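Local coordinates for SIRV coat protein (Sulfolobus islandicus rudivirus 1 variant YNP, PDB 3F2E), which is the coat protein of a rod-shaped archaeal virus, its C-terminal four-helix-bundle domain probably helping to build the virion that encloses the DNA genome, at residues G58-Y63 with V73-T78. Numbering follows the deposited sequence.
Sequences GLKAYY and VLDAVT
The carboxylate of Asp75 is met by Lys60 from above its plane: NZ stands 3.0 Å from OD1, about 35° out of that plane, and the hydrogen bond forms part of a salt bridge. The ring of Tyr63 takes no direct part; its CB lies 4.2 Å from Leu74 CD1, while the ring packs edge-to-face with Phe67 and with Phe35 of helix 29-46. The Lys60-Asp75 and Tyr63-Leu74 contacts join helices 50-67 and 71-82, successive in a four-helix bundle, whose short segments here run roughly antiparallel at 147°. The axes of these segments stay 11.0 Å apart at closest approach, and 227 Å² is buried between them. Lys60 contributes the largest share: extended beyond CG, it crosses Asp75 and Thr78 at about a right angle, with CE 3.6 Å from Thr78 OG1. Its ammonium also hydrogen-bonds to Pro85 O, tying the C-terminal loop to the same site. Apart from this polar bridge, Leu74 CD1 rests 3.8 Å from Lys60 O. Thr78 has OG1 anti to its carbonyl carbon (chi1 -57°), which turns the hydroxyl back along its own helix. There Leu74 O accepts from both Thr78 N and, 2.8 Å away on the opposite face of the carbonyl plane, Thr78 OG1.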
ATOM      1  N   GLY A  58       2.509   9.130  -5.311  1.00 12.55           N
ATOM      2  CA  GLY A  58       1.658  10.185  -4.769  1.00 12.52           C
ATOM      3  C   GLY A  58       0.974   9.766  -3.477  1.00 13.67           C
ATOM      4  O   GLY A  58       0.967  10.518  -2.496  1.00 15.35           O
ATOM      5  N   LEU A  59       0.411   8.559  -3.470  1.00 11.79           N
ATOM      6  CA  LEU A  59      -0.269   8.040  -2.281  1.00 11.47           C
ATOM      7  C   LEU A  59       0.706   7.910  -1.111  1.00 14.59           C
ATOM      8  O   LEU A  59       0.365   8.242   0.024  1.00 12.88           O
ATOM      9  CB  LEU A  59      -0.926   6.684  -2.571  1.00 13.78           C
ATOM     10  CG  LEU A  59      -2.149   6.676  -3.495  1.00 13.74           C
ATOM     11  CD1 LEU A  59      -2.526   5.258  -3.872  1.00 16.43           C
ATOM     12  CD2 LEU A  59      -3.328   7.407  -2.845  1.00 16.36           C
ATOM     13  N   LYS A  60       1.916   7.416  -1.384  1.00 13.44           N
ATOM     14  CA  LYS A  60       2.929   7.275  -0.329  1.00 11.22           C
ATOM     15  C   LYS A  60       3.202   8.625   0.324  1.00 14.06           C
ATOM     16  O   LYS A  60       3.116   8.774   1.548  1.00 14.25           O
ATOM     17  CB  LYS A  60       4.231   6.695  -0.884  1.00 12.35           C
ATOM     18  CG  LYS A  60       4.196   5.188  -1.161  1.00 13.00           C
ATOM     19  CD  LYS A  60       5.491   4.737  -1.817  1.00 14.07           C
ATOM     20  CE  LYS A  60       5.557   3.224  -1.980  1.00 14.29           C
ATOM     21  NZ  LYS A  60       6.805   2.847  -2.729  1.00 13.04           N
ATOM     22  N   ALA A  61       3.523   9.616  -0.504  1.00 13.14           N
ATOM     23  CA  ALA A  61       3.811  10.950   0.000  1.00 14.96           C
ATOM     24  C   ALA A  61       2.627  11.518   0.796  1.00 13.94           C
ATOM     25  O   ALA A  61       2.817  12.088   1.872  1.00 15.60           O
ATOM     26  CB  ALA A  61       4.191  11.877  -1.153  1.00 15.56           C
ATOM     27  N   TYR A  62       1.414  11.358   0.270  1.00 14.54           N
ATOM     28  CA  TYR A  62       0.226  11.860   0.954  1.00 14.10           C
ATOM     29  C   TYR A  62      -0.006  11.189   2.311  1.00 16.33           C
ATOM     30  O   TYR A  62      -0.305  11.865   3.297  1.00 16.83           O
ATOM     31  CB  TYR A  62      -1.033  11.733   0.088  1.00 12.65           C
ATOM     32  CG  TYR A  62      -2.204  12.470   0.700  1.00 14.56           C
ATOM     33  CD1 TYR A  62      -3.068  11.828   1.590  1.00 17.25           C
ATOM     34  CD2 TYR A  62      -2.431  13.811   0.410  1.00 17.80           C
ATOM     35  CE1 TYR A  62      -4.134  12.506   2.169  1.00 21.82           C
ATOM     36  CE2 TYR A  62      -3.491  14.502   0.989  1.00 17.25           C
ATOM     37  CZ  TYR A  62      -4.340  13.841   1.862  1.00 24.06           C
ATOM     38  OH  TYR A  62      -5.399  14.521   2.429  1.00 27.77           O
ATOM     39  N   TYR A  63       0.126   9.864   2.358  1.00 13.46           N
ATOM     40  CA  TYR A  63      -0.139   9.135   3.596  1.00 14.10           C
ATOM     41  C   TYR A  63       0.916   9.441   4.661  1.00 18.50           C
ATOM     42  O   TYR A  63       0.605   9.535   5.852  1.00 16.25           O
ATOM     43  CB  TYR A  63      -0.300   7.626   3.337  1.00 11.94           C
ATOM     44  CG  TYR A  63      -1.718   7.234   2.962  1.00 12.82           C
ATOM     45  CD1 TYR A  63      -2.508   6.484   3.831  1.00 15.38           C
ATOM     46  CD2 TYR A  63      -2.277   7.637   1.754  1.00 13.95           C
ATOM     47  CE1 TYR A  63      -3.811   6.137   3.497  1.00 17.31           C
ATOM     48  CE2 TYR A  63      -3.576   7.293   1.413  1.00 16.14           C
ATOM     49  CZ  TYR A  63      -4.338   6.548   2.288  1.00 18.38           C
ATOM     50  OH  TYR A  63      -5.632   6.215   1.951  1.00 18.96           O
ATOM     51  N   VAL A  73       6.720   0.573   6.139  1.00 13.69           N
ATOM     52  CA  VAL A  73       5.495  -0.216   6.096  1.00 15.29           C
ATOM     53  C   VAL A  73       4.729   0.007   4.788  1.00 14.27           C
ATOM     54  O   VAL A  73       4.194  -0.940   4.220  1.00 14.19           O
ATOM     55  CB  VAL A  73       4.593   0.060   7.313  1.00 14.73           C
ATOM     56  CG1 VAL A  73       3.330  -0.795   7.259  1.00 14.03           C
ATOM     57  CG2 VAL A  73       5.366  -0.204   8.608  1.00 15.93           C
ATOM     58  N   LEU A  74       4.672   1.251   4.308  1.00 14.38           N
ATOM     59  CA  LEU A  74       4.010   1.510   3.025  1.00 12.75           C
ATOM     60  C   LEU A  74       4.689   0.762   1.879  1.00 14.61           C
ATOM     61  O   LEU A  74       4.006   0.225   1.008  1.00 14.58           O
ATOM     62  CB  LEU A  74       3.953   3.005   2.705  1.00 12.99           C
ATOM     63  CG  LEU A  74       3.111   3.894   3.626  1.00 13.48           C
ATOM     64  CD1 LEU A  74       3.210   5.335   3.155  1.00 15.94           C
ATOM     65  CD2 LEU A  74       1.651   3.449   3.674  1.00 14.80           C
ATOM     66  N   ASP A  75       6.021   0.732   1.876  1.00 14.58           N
ATOM     67  CA  ASP A  75       6.760  -0.050   0.881  1.00 13.57           C
ATOM     68  C   ASP A  75       6.399  -1.536   0.970  1.00 15.67           C
ATOM     69  O   ASP A  75       6.171  -2.198  -0.043  1.00 14.41           O
ATOM     70  CB  ASP A  75       8.274   0.117   1.052  1.00 14.42           C
ATOM     71  CG  ASP A  75       8.778   1.463   0.565  1.00 23.10           C
ATOM     72  OD1 ASP A  75       7.995   2.222  -0.050  1.00 16.22           O
ATOM     73  OD2 ASP A  75       9.972   1.758   0.796  1.00 22.49           O
ATOM     74  N   ALA A  76       6.354  -2.059   2.192  1.00 13.58           N
ATOM     75  CA  ALA A  76       6.025  -3.470   2.399  1.00 14.90           C
ATOM     76  C   ALA A  76       4.612  -3.826   1.920  1.00 14.59           C
ATOM     77  O   ALA A  76       4.392  -4.888   1.331  1.00 15.90           O
ATOM     78  CB  ALA A  76       6.206  -3.841   3.865  1.00 15.84           C
ATOM     79  N   VAL A  77       3.658  -2.936   2.183  1.00 14.58           N
ATOM     80  CA  VAL A  77       2.289  -3.108   1.706  1.00 14.57           C
ATOM     81  C   VAL A  77       2.226  -3.052   0.174  1.00 14.59           C
ATOM     82  O   VAL A  77       1.555  -3.865  -0.464  1.00 15.20           O
ATOM     83  CB  VAL A  77       1.349  -2.047   2.331  1.00 13.00           C
ATOM     84  CG1 VAL A  77      -0.001  -2.025   1.626  1.00 15.54           C
ATOM     85  CG2 VAL A  77       1.184  -2.310   3.833  1.00 13.01           C
ATOM     86  N   THR A  78       2.940  -2.097  -0.417  1.00 13.57           N
ATOM     87  CA  THR A  78       3.005  -2.000  -1.873  1.00 15.19           C
ATOM     88  C   THR A  78       3.563  -3.297  -2.465  1.00 16.10           C
ATOM     89  O   THR A  78       3.059  -3.819  -3.464  1.00 14.30           O
ATOM     90  CB  THR A  78       3.866  -0.801  -2.312  1.00 14.04           C
ATOM     91  OG1 THR A  78       3.339   0.407  -1.734  1.00 13.86           O
ATOM     92  CG2 THR A  78       3.880  -0.678  -3.839  1.00 15.46           C
TER